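Local coordinates for protein Pvc2 (Photorhabdus asymbiotica subsp. asymbiotica, PDB 6J0B) that probably serves as a sheath protein of an extracellular contractile injection system, stacking around the inner tube in the extended state before contraction, at residues V34-Q39 with K87-E92; S42-I47 with L91-P96; V128-E133 with Y158-A163; L136-A141 with Q213-T218. All coordinates share one frame; numbering follows the deposited sequence.

Interactions 1 and 2 are surface contacts with centres about 9 Å apart, whereas interaction 3 is buried and interaction 4 partly so. The first two both join the loop between strands 31-34 and 47-49 to the chain leaving strand 83-87, share Leu-91 and Glu-92, and meet where Ser-90 OG and the backbone N of Asp-44 form a probable hydrogen bond. Interaction 1 relies on hydrogen bonds, interaction 2 on van der Waals contact and a long salt bridge. Interaction 3 sets an indole among backbone and carboxylate. Interaction 4 is centred on a phenol and adjoins interaction 3 through Tyr-158 OH and Leu-136 N, a probable hydrogen bond.

Interaction 1 of 4, residues V34-Q39 with K87-E92; sequences VDEQNQ and KTTSLE
Lys-87 extends its side chain over the carbonyls of loop 34-39, CG passing near Val-34 O and CE near the oxygens of Asp-35 and Asn-38. At its far end NZ gives a hydrogen bond to Asn-38 O at 3.1 Å, the ammonium tilted 19° from that carbonyl plane, while CB of Asn-38 rests 4.2 Å from Lys-87 CE. A weak second bond from NZ to Ile-41 O ties the same amine to the next part of the loop. At the other end of the contact the backbones meet in a single parallel bridge, Val-34 with Lys-87: Thr-88 N donates to Val-34 O over 2.9 Å, and the CA of Lys-87 comes within 3.5 Å of that oxygen in a CA-H...O contact. The methyl CG2 of Thr-88 also lies close to Val-34 O. Farther out, Glu-36 reaches across Thr-89 at about a right angle. With OG1 of Thr-89 set between its own backbone N and carbonyl carbon (chi1 58°), the hydroxyl donates to Glu-36 OE2 at 2.7 Å, meeting the carboxylate from above its plane, and CG2 packs against the same group. Glu-43 brings a second carboxylate close to OE2. Neighbouring parallel strands 31-34 and 83-87 thus part with their ends still joined. The chemistry implies a polar surface closure in which Thr-89 gives OE2 a donor and the Lys-87 ammonium, not in contact, may ease the repulsion between Glu-36 and Glu-43.

Interaction 2 of 4, residues S42-I47 with L91-P96; sequences SEDNAI and LEKIIP
Ile-94 meets the loop 42-47 through two branches, both in van der Waals contact. CG2, anti to the backbone N, packs on the methyl of Ala-46, with Ala-46 CB and Ile-94 CG2 3.7 Å apart; this is the apolar pair of the contact. CD1 turns instead to the peptide of Asp-44, a methyl against a polar group, and lies 3.5 Å from Asp-44 O. Val-86 of strand 83-87 touches both Ala-46 and Ile-94, which extends this small apolar patch onto the sheet.

The electrostatic part lies beside it, at the surface. Asp-44 and Lys-93 cross obliquely, and OD1 of Asp-44 faces the aliphatic chain as much as the charge: Lys-93 CD stands 3.6 Å from Asp-44 OD1. A bend at chi3 (62°) swings CE back, and the salt bridge from Asp-44 OD1 to Lys-93 NZ is long at 3.7 Å. Such a bond probably gives a general attraction between the charges more than a precise hold.

Together these contacts pack the loop before strand 47-49 on the weakly bonded helix 91-94 that follows strand 83-87, at one margin of the mixed beta-sheet of this sheath protein.

Interaction 3 of 4, residues V128-E133 with Y158-A163; sequences VFDGPE and YPWLKA
Trp-160 spreads its indole beneath the side chain of Glu-133 and turns its N-H to the backbone of Gly-131. Chi1 (-81°) sets CG of the tryptophan anti to its carbonyl carbon, and chi2 (55°) turns the ring so that NE1 faces the turn after strand 126-130, where it donates to Gly-131 O over 3.1 Å. The oxygen sits at the edge of the indole, in its plane, and the N-H...O bond is fairly straight, although the donor stands above the carbonyl plane. Glu-133 is extended beyond CG and runs over one face: CG makes a CH-pi contact 3.9 Å from the centroid of the five-membered ring, and the carboxylate continues above the six-membered ring, its plane only 11° from the indole. Asp-130 approaches obliquely, CB 3.7 Å from Trp-160 NE1, while its OD1 bonds to Ser-173. The Tyr-158 ring crosses Pro-132 at about a right angle, its CD1 4.0 Å from Pro-132 CD. Gly-131 and Tyr-158 pass with their CA atoms 3.9 Å apart. The contact thus ties the ends of neighbouring parallel strands, and its chemistry implies that a buried indole N-H is satisfied by a backbone carbonyl while one face of the indole lies against a partly aliphatic acid.

Interaction 4 of 4, residues L136-A141 with Q213-T218; sequences LTINGA and QGEYNT
Tyr-216 OH donates a hydrogen bond of 2.7 Å to Thr-137 O, with Tyr-216 OH lying in the carbonyl plane of Thr-137 and the accepting oxygen near the plane of the tyrosine ring. Around this hydroxyl the loop 136-141 closes from several directions. Leu-136 meets the tyrosine tip to tip: both its methyls, CD1 and CD2, approach the end of the ring, with Leu-136 CD1 3.6 Å from Tyr-216 CZ. CB of Ala-141 comes to 3.5 Å from the same CZ atom, while the CA of Ala-141 lies close to the hydroxyl itself. Thr-137 also shapes the loop from within, for its OG1 accepts from Gly-140 N at 2.8 Å in an ST motif, which holds the turn that leads from the accepting carbonyl to Ala-141. One residue earlier on helix 210-216, Glu-215 bends at chi2 (-74°). The side chains of Glu-215 and Ile-138 cross at about a right angle, Glu-215 CG 3.6 Å from Ile-138 CG1, and OE1 lies near the methyl of Ala-141. Behind the tyrosine, Ile-222 and Met-224 of strand 222-228 pack on its ring. This fastens the loop before helix 141-144 to helix 210-216, and the chemistry implies a phenol held by a hydrogen bond to a backbone carbonyl, with leucine and alanine carbons packed about it.

Interaction 1 of 4, residues V34-Q39 with K87-E92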
loop_
_atom_site.group_PDB
_atom_site.type_symbol
_atom_site.label_atom_id
_atom_site.label_comp_id
_atom_site.label_asym_id
_atom_site.label_seq_id
_atom_site.Cartn_x
_atom_site.Cartn_y
_atom_site.Cartn_z
ATOM N N VAL A 34 -49.274 55.385 -11.894
ATOM C CA VAL A 34 -49.225 55.603 -13.332
ATOM C C VAL A 34 -49.900 56.931 -13.627
ATOM O O VAL A 34 -50.982 57.209 -13.099
ATOM C CB VAL A 34 -49.904 54.451 -14.094
ATOM C CG1 VAL A 34 -49.791 54.648 -15.590
ATOM C CG2 VAL A 34 -49.295 53.121 -13.690
ATOM N N ASP A 35 -49.258 57.753 -14.452
ATOM C CA ASP A 35 -49.813 59.055 -14.784
ATOM C C ASP A 35 -51.038 58.910 -15.676
ATOM O O ASP A 35 -51.218 57.904 -16.364
ATOM C CB ASP A 35 -48.764 59.928 -15.480
ATOM C CG ASP A 35 -48.443 59.462 -16.896
ATOM O OD1 ASP A 35 -48.391 58.237 -17.140
ATOM O OD2 ASP A 35 -48.227 60.330 -17.768
ATOM N N GLU A 36 -51.890 59.925 -15.651
ATOM C CA GLU A 36 -52.881 60.042 -16.702
ATOM C C GLU A 36 -52.187 60.493 -17.985
ATOM O O GLU A 36 -51.050 60.975 -17.951
ATOM C CB GLU A 36 -53.995 61.003 -16.291
ATOM C CG GLU A 36 -54.848 60.467 -15.149
ATOM C CD GLU A 36 -56.008 61.377 -14.798
ATOM O OE1 GLU A 36 -55.937 62.583 -15.111
ATOM O OE2 GLU A 36 -56.990 60.883 -14.206
ATOM N N GLN A 37 -52.918 60.371 -19.103
ATOM C CA GLN A 37 -52.393 60.212 -20.472
ATOM C C GLN A 37 -51.589 58.923 -20.622
ATOM O O GLN A 37 -50.575 58.892 -21.321
ATOM C CB GLN A 37 -51.560 61.408 -20.969
ATOM C CG GLN A 37 -52.277 62.737 -20.943
ATOM C CD GLN A 37 -53.297 62.857 -22.050
ATOM O OE1 GLN A 37 -54.492 62.998 -21.794
ATOM N NE2 GLN A 37 -52.832 62.802 -23.292
ATOM N N ASN A 38 -52.033 57.851 -19.967
ATOM C CA ASN A 38 -51.535 56.501 -20.212
ATOM C C ASN A 38 -52.699 55.698 -20.777
ATOM O O ASN A 38 -53.673 55.422 -20.069
ATOM C CB ASN A 38 -50.988 55.861 -18.939
ATOM C CG ASN A 38 -50.166 54.614 -19.217
ATOM O OD1 ASN A 38 -50.689 53.595 -19.665
ATOM N ND2 ASN A 38 -48.873 54.688 -18.935
ATOM N N GLN A 39 -52.593 55.319 -22.048
ATOM C CA GLN A 39 -53.711 54.719 -22.763
ATOM C C GLN A 39 -53.865 53.227 -22.508
ATOM O O GLN A 39 -54.838 52.635 -22.987
ATOM C CB GLN A 39 -53.552 54.959 -24.267
ATOM C CG GLN A 39 -52.388 54.209 -24.913
ATOM C CD GLN A 39 -51.070 54.967 -24.853
ATOM O OE1 GLN A 39 -50.907 55.902 -24.069
ATOM N NE2 GLN A 39 -50.123 54.567 -25.694
ATOM N N LYS A 87 -53.702 53.694 -11.628
ATOM C CA LYS A 87 -53.578 55.077 -12.062
ATOM C C LYS A 87 -53.631 56.015 -10.863
ATOM O O LYS A 87 -54.247 55.717 -9.839
ATOM C CB LYS A 87 -54.671 55.430 -13.069
ATOM C CG LYS A 87 -54.131 55.626 -14.472
ATOM C CD LYS A 87 -55.222 55.914 -15.478
ATOM C CE LYS A 87 -54.636 56.030 -16.873
ATOM N NZ LYS A 87 -55.686 56.240 -17.904
ATOM N N THR A 88 -52.974 57.167 -11.004
ATOM C CA THR A 88 -52.635 57.985 -9.846
ATOM C C THR A 88 -53.810 58.781 -9.293
ATOM O O THR A 88 -53.770 59.171 -8.121
ATOM C CB THR A 88 -51.480 58.933 -10.193
ATOM O OG1 THR A 88 -51.115 59.690 -9.035
ATOM C CG2 THR A 88 -51.864 59.886 -11.317
ATOM N N THR A 89 -54.852 59.030 -10.084
ATOM C CA THR A 89 -55.981 59.805 -9.583
ATOM C C THR A 89 -57.019 58.938 -8.893
ATOM O O THR A 89 -57.692 59.406 -7.967
ATOM C CB THR A 89 -56.637 60.589 -10.717
ATOM O OG1 THR A 89 -57.067 59.684 -11.741
ATOM C CG2 THR A 89 -55.645 61.582 -11.293
ATOM N N SER A 90 -57.163 57.687 -9.324
ATOM C CA SER A 90 -57.967 56.701 -8.622
ATOM C C SER A 90 -57.132 55.848 -7.682
ATOM O O SER A 90 -57.552 54.746 -7.320
ATOM C CB SER A 90 -58.696 55.807 -9.624
ATOM O OG SER A 90 -57.782 54.965 -10.301
ATOM N N LEU A 91 -55.959 56.339 -7.279
ATOM C CA LEU A 91 -55.022 55.525 -6.514
ATOM C C LEU A 91 -55.471 55.347 -5.071
ATOM O O LEU A 91 -55.184 54.314 -4.458
ATOM C CB LEU A 91 -53.633 56.161 -6.579
ATOM C CG LEU A 91 -52.437 55.483 -5.918
ATOM C CD1 LEU A 91 -51.275 55.411 -6.879
ATOM C CD2 LEU A 91 -52.040 56.252 -4.681
ATOM N N GLU A 92 -56.191 56.319 -4.519
ATOM C CA GLU A 92 -56.612 56.258 -3.126
ATOM C C GLU A 92 -57.815 55.353 -2.900
ATOM O O GLU A 92 -58.212 55.155 -1.748
ATOM C CB GLU A 92 -56.926 57.664 -2.605
ATOM C CG GLU A 92 -58.264 58.233 -3.062
ATOM C CD GLU A 92 -58.229 58.780 -4.477
ATOM O OE1 GLU A 92 -59.268 58.709 -5.169
ATOM O OE2 GLU A 92 -57.164 59.276 -4.898
#

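Interaction 2 of 4, residues S42-I47 with L91-P96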
loop_
_atom_site.group_PDB
_atom_site.type_symbol
_atom_site.label_atom_id
_atom_site.label_comp_id
_atom_site.label_asym_id
_atom_site.label_seq_id
_atom_site.Cartn_x
_atom_site.Cartn_y
_atom_site.Cartn_z
ATOM N N SER A 42 -56.696 51.356 -17.376
ATOM C CA SER A 42 -57.908 52.117 -17.134
ATOM C C SER A 42 -57.925 52.641 -15.705
ATOM O O SER A 42 -57.155 52.202 -14.848
ATOM C CB SER A 42 -59.141 51.251 -17.394
ATOM O OG SER A 42 -60.312 51.852 -16.873
ATOM N N GLU A 43 -58.811 53.601 -15.459
ATOM C CA GLU A 43 -59.032 54.072 -14.104
ATOM C C GLU A 43 -59.716 52.998 -13.268
ATOM O O GLU A 43 -60.412 52.118 -13.783
ATOM C CB GLU A 43 -59.906 55.323 -14.092
ATOM C CG GLU A 43 -59.192 56.643 -14.257
ATOM C CD GLU A 43 -60.170 57.800 -14.246
ATOM O OE1 GLU A 43 -59.778 58.926 -14.613
ATOM O OE2 GLU A 43 -61.343 57.576 -13.875
ATOM N N ASP A 44 -59.480 53.077 -11.957
ATOM C CA ASP A 44 -60.259 52.406 -10.917
ATOM C C ASP A 44 -60.204 50.882 -10.990
ATOM O O ASP A 44 -61.126 50.210 -10.521
ATOM C CB ASP A 44 -61.716 52.883 -10.922
ATOM C CG ASP A 44 -61.905 54.169 -10.145
ATOM O OD1 ASP A 44 -61.535 54.200 -8.953
ATOM O OD2 ASP A 44 -62.414 55.151 -10.724
ATOM N N ASN A 45 -59.145 50.314 -11.561
ATOM C CA ASN A 45 -58.852 48.906 -11.333
ATOM C C ASN A 45 -57.349 48.687 -11.387
ATOM O O ASN A 45 -56.649 49.285 -12.209
ATOM C CB ASN A 45 -59.566 47.971 -12.326
ATOM C CG ASN A 45 -59.627 48.522 -13.733
ATOM O OD1 ASN A 45 -58.825 49.366 -14.127
ATOM N ND2 ASN A 45 -60.589 48.036 -14.507
ATOM N N ALA A 46 -56.865 47.840 -10.486
ATOM C CA ALA A 46 -55.465 47.453 -10.453
ATOM C C ALA A 46 -55.240 46.301 -11.415
ATOM O O ALA A 46 -56.024 45.349 -11.448
ATOM C CB ALA A 46 -55.055 47.037 -9.044
ATOM N N ILE A 47 -54.169 46.384 -12.190
ATOM C CA ILE A 47 -53.810 45.347 -13.145
ATOM C C ILE A 47 -52.610 44.616 -12.567
ATOM O O ILE A 47 -51.512 45.179 -12.486
ATOM C CB ILE A 47 -53.510 45.925 -14.536
ATOM C CG1 ILE A 47 -54.787 46.477 -15.176
ATOM C CG2 ILE A 47 -52.921 44.863 -15.442
ATOM C CD1 ILE A 47 -54.995 47.967 -15.006
ATOM N N LEU A 91 -55.959 56.339 -7.279
ATOM C CA LEU A 91 -55.022 55.525 -6.514
ATOM C C LEU A 91 -55.471 55.347 -5.071
ATOM O O LEU A 91 -55.184 54.314 -4.458
ATOM C CB LEU A 91 -53.633 56.161 -6.579
ATOM C CG LEU A 91 -52.437 55.483 -5.918
ATOM C CD1 LEU A 91 -51.275 55.411 -6.879
ATOM C CD2 LEU A 91 -52.040 56.252 -4.681
ATOM N N GLU A 92 -56.191 56.319 -4.519
ATOM C CA GLU A 92 -56.612 56.258 -3.126
ATOM C C GLU A 92 -57.815 55.353 -2.900
ATOM O O GLU A 92 -58.212 55.155 -1.748
ATOM C CB GLU A 92 -56.926 57.664 -2.605
ATOM C CG GLU A 92 -58.264 58.233 -3.062
ATOM C CD GLU A 92 -58.229 58.780 -4.477
ATOM O OE1 GLU A 92 -59.268 58.709 -5.169
ATOM O OE2 GLU A 92 -57.164 59.276 -4.898
ATOM N N LYS A 93 -58.405 54.802 -3.959
ATOM C CA LYS A 93 -59.547 53.909 -3.828
ATOM C C LYS A 93 -59.184 52.439 -3.968
ATOM O O LYS A 93 -59.889 51.587 -3.423
ATOM C CB LYS A 93 -60.611 54.255 -4.874
ATOM C CG LYS A 93 -61.126 55.678 -4.788
ATOM C CD LYS A 93 -62.108 55.981 -5.907
ATOM C CE LYS A 93 -63.337 55.088 -5.831
ATOM N NZ LYS A 93 -64.341 55.430 -6.878
ATOM N N ILE A 94 -58.099 52.123 -4.668
ATOM C CA ILE A 94 -57.800 50.738 -5.021
ATOM C C ILE A 94 -56.842 50.099 -4.023
ATOM O O ILE A 94 -56.950 48.904 -3.739
ATOM C CB ILE A 94 -57.247 50.682 -6.457
ATOM C CG1 ILE A 94 -58.129 51.502 -7.392
ATOM C CG2 ILE A 94 -57.191 49.257 -6.960
ATOM C CD1 ILE A 94 -59.543 50.989 -7.500
ATOM N N ILE A 95 -55.898 50.882 -3.492
ATOM C CA ILE A 95 -54.965 50.352 -2.486
ATOM C C ILE A 95 -55.655 49.861 -1.216
ATOM O O ILE A 95 -55.223 48.831 -0.673
ATOM C CB ILE A 95 -53.846 51.370 -2.218
ATOM C CG1 ILE A 95 -53.217 51.807 -3.539
ATOM C CG2 ILE A 95 -52.764 50.797 -1.310
ATOM C CD1 ILE A 95 -52.058 52.747 -3.373
ATOM N N PRO A 96 -56.729 50.488 -0.696
ATOM C CA PRO A 96 -57.468 49.807 0.383
ATOM C C PRO A 96 -58.186 48.530 -0.039
ATOM O O PRO A 96 -58.430 47.676 0.822
ATOM C CB PRO A 96 -58.456 50.880 0.855
ATOM C CG PRO A 96 -57.784 52.134 0.578
ATOM C CD PRO A 96 -57.103 51.921 -0.726
#

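Interaction 3 of 4, residues V128-E133 with Y158-A163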
loop_
_atom_site.group_PDB
_atom_site.type_symbol
_atom_site.label_atom_id
_atom_site.label_comp_id
_atom_site.label_asym_id
_atom_site.label_seq_id
_atom_site.Cartn_x
_atom_site.Cartn_y
_atom_site.Cartn_z
ATOM N N VAL A 128 -42.007 54.326 -0.802
ATOM C CA VAL A 128 -40.743 54.833 -1.323
ATOM C C VAL A 128 -41.038 55.678 -2.557
ATOM O O VAL A 128 -41.733 55.230 -3.474
ATOM C CB VAL A 128 -39.776 53.679 -1.640
ATOM C CG1 VAL A 128 -40.525 52.477 -2.172
ATOM C CG2 VAL A 128 -38.712 54.103 -2.624
ATOM N N PHE A 129 -40.543 56.915 -2.577
ATOM C CA PHE A 129 -40.643 57.728 -3.783
ATOM C C PHE A 129 -39.316 58.441 -4.025
ATOM O O PHE A 129 -38.323 58.210 -3.332
ATOM C CB PHE A 129 -41.823 58.705 -3.729
ATOM C CG PHE A 129 -42.141 59.223 -2.366
ATOM C CD1 PHE A 129 -43.252 58.756 -1.684
ATOM C CD2 PHE A 129 -41.366 60.202 -1.785
ATOM C CE1 PHE A 129 -43.567 59.241 -0.436
ATOM C CE2 PHE A 129 -41.678 60.686 -0.536
ATOM C CZ PHE A 129 -42.782 60.210 0.134
ATOM N N ASP A 130 -39.315 59.317 -5.024
ATOM C CA ASP A 130 -38.106 59.818 -5.655
ATOM C C ASP A 130 -37.563 61.048 -4.945
ATOM O O ASP A 130 -38.257 61.716 -4.179
ATOM C CB ASP A 130 -38.373 60.185 -7.114
ATOM C CG ASP A 130 -39.413 59.303 -7.758
ATOM O OD1 ASP A 130 -39.257 58.073 -7.714
ATOM O OD2 ASP A 130 -40.391 59.844 -8.312
ATOM N N GLY A 131 -36.300 61.348 -5.228
ATOM C CA GLY A 131 -35.738 62.634 -4.910
ATOM C C GLY A 131 -36.045 63.600 -6.032
ATOM O O GLY A 131 -36.676 63.234 -7.027
ATOM N N PRO A 132 -35.619 64.852 -5.896
ATOM C CA PRO A 132 -35.843 65.818 -6.975
ATOM C C PRO A 132 -34.968 65.511 -8.178
ATOM O O PRO A 132 -33.817 65.092 -8.040
ATOM C CB PRO A 132 -35.471 67.159 -6.337
ATOM C CG PRO A 132 -34.535 66.803 -5.250
ATOM C CD PRO A 132 -34.977 65.472 -4.725
ATOM N N GLU A 133 -35.539 65.710 -9.369
ATOM C CA GLU A 133 -34.834 65.395 -10.606
ATOM C C GLU A 133 -33.672 66.338 -10.868
ATOM O O GLU A 133 -32.725 65.956 -11.562
ATOM C CB GLU A 133 -35.794 65.445 -11.790
ATOM C CG GLU A 133 -37.139 64.812 -11.527
ATOM C CD GLU A 133 -37.973 64.690 -12.784
ATOM O OE1 GLU A 133 -39.166 65.052 -12.749
ATOM O OE2 GLU A 133 -37.429 64.235 -13.812
ATOM N N TYR A 158 -32.328 59.763 -3.802
ATOM C CA TYR A 158 -32.175 60.992 -4.577
ATOM C C TYR A 158 -31.945 60.790 -6.078
ATOM O O TYR A 158 -32.819 61.202 -6.851
ATOM C CB TYR A 158 -31.079 61.887 -3.976
ATOM C CG TYR A 158 -30.514 62.917 -4.931
ATOM C CD1 TYR A 158 -31.306 63.939 -5.450
ATOM C CD2 TYR A 158 -29.179 62.875 -5.298
ATOM C CE1 TYR A 158 -30.791 64.848 -6.333
ATOM C CE2 TYR A 158 -28.650 63.800 -6.164
ATOM C CZ TYR A 158 -29.459 64.785 -6.672
ATOM O OH TYR A 158 -28.932 65.707 -7.537
ATOM N N PRO A 159 -30.835 60.214 -6.559
ATOM C CA PRO A 159 -30.473 60.457 -7.964
ATOM C C PRO A 159 -31.285 59.594 -8.919
ATOM O O PRO A 159 -31.369 58.374 -8.761
ATOM C CB PRO A 159 -28.982 60.103 -8.020
ATOM C CG PRO A 159 -28.641 59.550 -6.674
ATOM C CD PRO A 159 -29.915 59.217 -5.985
ATOM N N TRP A 160 -31.912 60.246 -9.893
ATOM C CA TRP A 160 -32.631 59.538 -10.939
ATOM C C TRP A 160 -31.640 58.762 -11.788
ATOM O O TRP A 160 -30.769 59.351 -12.424
ATOM C CB TRP A 160 -33.417 60.522 -11.799
ATOM C CG TRP A 160 -34.710 60.932 -11.192
ATOM C CD1 TRP A 160 -34.899 61.471 -9.959
ATOM C CD2 TRP A 160 -36.003 60.845 -11.795
ATOM N NE1 TRP A 160 -36.230 61.721 -9.750
ATOM C CE2 TRP A 160 -36.930 61.345 -10.865
ATOM C CE3 TRP A 160 -36.467 60.393 -13.033
ATOM C CZ2 TRP A 160 -38.293 61.405 -11.130
ATOM C CZ3 TRP A 160 -37.819 60.452 -13.294
ATOM C CH2 TRP A 160 -38.717 60.956 -12.349
ATOM N N LEU A 161 -31.759 57.442 -11.784
ATOM C CA LEU A 161 -30.783 56.613 -12.466
ATOM C C LEU A 161 -30.946 56.699 -13.977
ATOM O O LEU A 161 -32.018 57.019 -14.494
ATOM C CB LEU A 161 -30.914 55.173 -12.000
ATOM C CG LEU A 161 -30.457 55.065 -10.555
ATOM C CD1 LEU A 161 -31.493 54.366 -9.735
ATOM C CD2 LEU A 161 -29.149 54.329 -10.503
ATOM N N LYS A 162 -29.856 56.433 -14.686
ATOM C CA LYS A 162 -29.865 56.425 -16.138
ATOM C C LYS A 162 -29.307 55.101 -16.632
ATOM O O LYS A 162 -28.545 54.426 -15.934
ATOM C CB LYS A 162 -29.066 57.602 -16.720
ATOM C CG LYS A 162 -27.563 57.423 -16.695
ATOM C CD LYS A 162 -26.840 58.718 -16.986
ATOM C CE LYS A 162 -25.338 58.523 -16.908
ATOM N NZ LYS A 162 -24.614 59.819 -16.923
ATOM N N ALA A 163 -29.719 54.721 -17.836
ATOM C CA ALA A 163 -29.325 53.453 -18.423
ATOM C C ALA A 163 -29.084 53.651 -19.909
ATOM O O ALA A 163 -29.536 54.630 -20.506
ATOM C CB ALA A 163 -30.387 52.374 -18.195
#

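Interaction 4 of 4, residues L136-A141 with Q213-T218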
loop_
_atom_site.group_PDB
_atom_site.type_symbol
_atom_site.label_atom_id
_atom_site.label_comp_id
_atom_site.label_asym_id
_atom_site.label_seq_id
_atom_site.Cartn_x
_atom_site.Cartn_y
_atom_site.Cartn_z
ATOM N N LEU A 136 -29.078 68.973 -7.117
ATOM C CA LEU A 136 -29.226 69.874 -5.987
ATOM C C LEU A 136 -27.862 70.277 -5.432
ATOM O O LEU A 136 -26.810 69.966 -5.996
ATOM C CB LEU A 136 -30.111 69.252 -4.902
ATOM C CG LEU A 136 -30.036 67.773 -4.511
ATOM C CD1 LEU A 136 -28.759 67.373 -3.806
ATOM C CD2 LEU A 136 -31.231 67.404 -3.654
ATOM N N THR A 137 -27.885 70.968 -4.297
ATOM C CA THR A 137 -26.705 71.594 -3.731
ATOM C C THR A 137 -26.543 71.204 -2.271
ATOM O O THR A 137 -27.485 70.764 -1.606
ATOM C CB THR A 137 -26.777 73.125 -3.823
ATOM O OG1 THR A 137 -27.990 73.581 -3.210
ATOM C CG2 THR A 137 -26.737 73.592 -5.270
ATOM N N ILE A 138 -25.314 71.385 -1.783
ATOM C CA ILE A 138 -25.046 71.406 -0.353
ATOM C C ILE A 138 -25.457 72.751 0.239
ATOM O O ILE A 138 -25.630 72.875 1.458
ATOM C CB ILE A 138 -23.552 71.085 -0.126
ATOM C CG1 ILE A 138 -23.263 70.679 1.317
ATOM C CG2 ILE A 138 -22.672 72.258 -0.531
ATOM C CD1 ILE A 138 -21.813 70.341 1.577
ATOM N N ASN A 139 -25.669 73.753 -0.613
ATOM C CA ASN A 139 -25.913 75.136 -0.231
ATOM C C ASN A 139 -27.388 75.401 0.056
ATOM O O ASN A 139 -27.729 75.925 1.119
ATOM C CB ASN A 139 -25.399 76.055 -1.346
ATOM C CG ASN A 139 -25.390 77.519 -0.955
ATOM O OD1 ASN A 139 -25.540 77.870 0.214
ATOM N ND2 ASN A 139 -25.198 78.384 -1.943
ATOM N N GLY A 140 -28.270 75.054 -0.878
ATOM C CA GLY A 140 -29.696 75.206 -0.661
ATOM C C GLY A 140 -30.339 73.914 -0.202
ATOM O O GLY A 140 -31.433 73.558 -0.649
ATOM N N ALA A 141 -29.666 73.213 0.711
ATOM C CA ALA A 141 -29.994 71.821 0.989
ATOM C C ALA A 141 -31.184 71.654 1.925
ATOM O O ALA A 141 -31.932 70.682 1.787
ATOM C CB ALA A 141 -28.774 71.109 1.572
ATOM N N GLN A 213 -23.883 64.460 0.952
ATOM C CA GLN A 213 -24.709 63.448 1.598
ATOM C C GLN A 213 -24.802 63.655 3.104
ATOM O O GLN A 213 -25.776 63.212 3.720
ATOM C CB GLN A 213 -24.160 62.053 1.295
ATOM C CG GLN A 213 -25.155 60.927 1.519
ATOM C CD GLN A 213 -24.536 59.556 1.393
ATOM O OE1 GLN A 213 -25.199 58.546 1.617
ATOM N NE2 GLN A 213 -23.262 59.510 1.034
ATOM N N GLY A 214 -23.825 64.332 3.706
ATOM C CA GLY A 214 -23.915 64.639 5.120
ATOM C C GLY A 214 -24.979 65.666 5.447
ATOM O O GLY A 214 -25.524 65.662 6.553
ATOM N N GLU A 215 -25.280 66.559 4.502
ATOM C CA GLU A 215 -26.355 67.528 4.698
ATOM C C GLU A 215 -27.712 66.846 4.736
ATOM O O GLU A 215 -28.530 67.103 5.625
ATOM C CB GLU A 215 -26.338 68.566 3.577
ATOM C CG GLU A 215 -25.649 69.858 3.921
ATOM C CD GLU A 215 -26.454 70.736 4.850
ATOM O OE1 GLU A 215 -27.687 70.833 4.680
ATOM O OE2 GLU A 215 -25.845 71.336 5.757
ATOM N N TYR A 216 -27.964 65.966 3.772
ATOM C CA TYR A 216 -29.302 65.440 3.565
ATOM C C TYR A 216 -29.628 64.268 4.469
ATOM O O TYR A 216 -30.804 63.951 4.634
ATOM C CB TYR A 216 -29.475 65.030 2.107
ATOM C CG TYR A 216 -29.562 66.213 1.183
ATOM C CD1 TYR A 216 -30.786 66.798 0.897
ATOM C CD2 TYR A 216 -28.422 66.758 0.613
ATOM C CE1 TYR A 216 -30.874 67.887 0.061
ATOM C CE2 TYR A 216 -28.499 67.848 -0.222
ATOM C CZ TYR A 216 -29.729 68.405 -0.498
ATOM O OH TYR A 216 -29.812 69.489 -1.338
ATOM N N ASN A 217 -28.627 63.637 5.072
ATOM C CA ASN A 217 -28.869 62.446 5.871
ATOM C C ASN A 217 -29.453 62.755 7.243
ATOM O O ASN A 217 -29.961 61.842 7.901
ATOM C CB ASN A 217 -27.563 61.672 6.037
ATOM C CG ASN A 217 -27.780 60.199 6.260
ATOM O OD1 ASN A 217 -28.668 59.592 5.669
ATOM N ND2 ASN A 217 -26.959 59.610 7.114
ATOM N N THR A 218 -29.403 64.009 7.694
ATOM C CA THR A 218 -29.680 64.289 9.099
ATOM C C THR A 218 -31.173 64.422 9.393
ATOM O O THR A 218 -31.743 63.603 10.120
ATOM C CB THR A 218 -28.936 65.555 9.534
ATOM O OG1 THR A 218 -29.416 66.678 8.784
ATOM C CG2 THR A 218 -27.439 65.396 9.300
#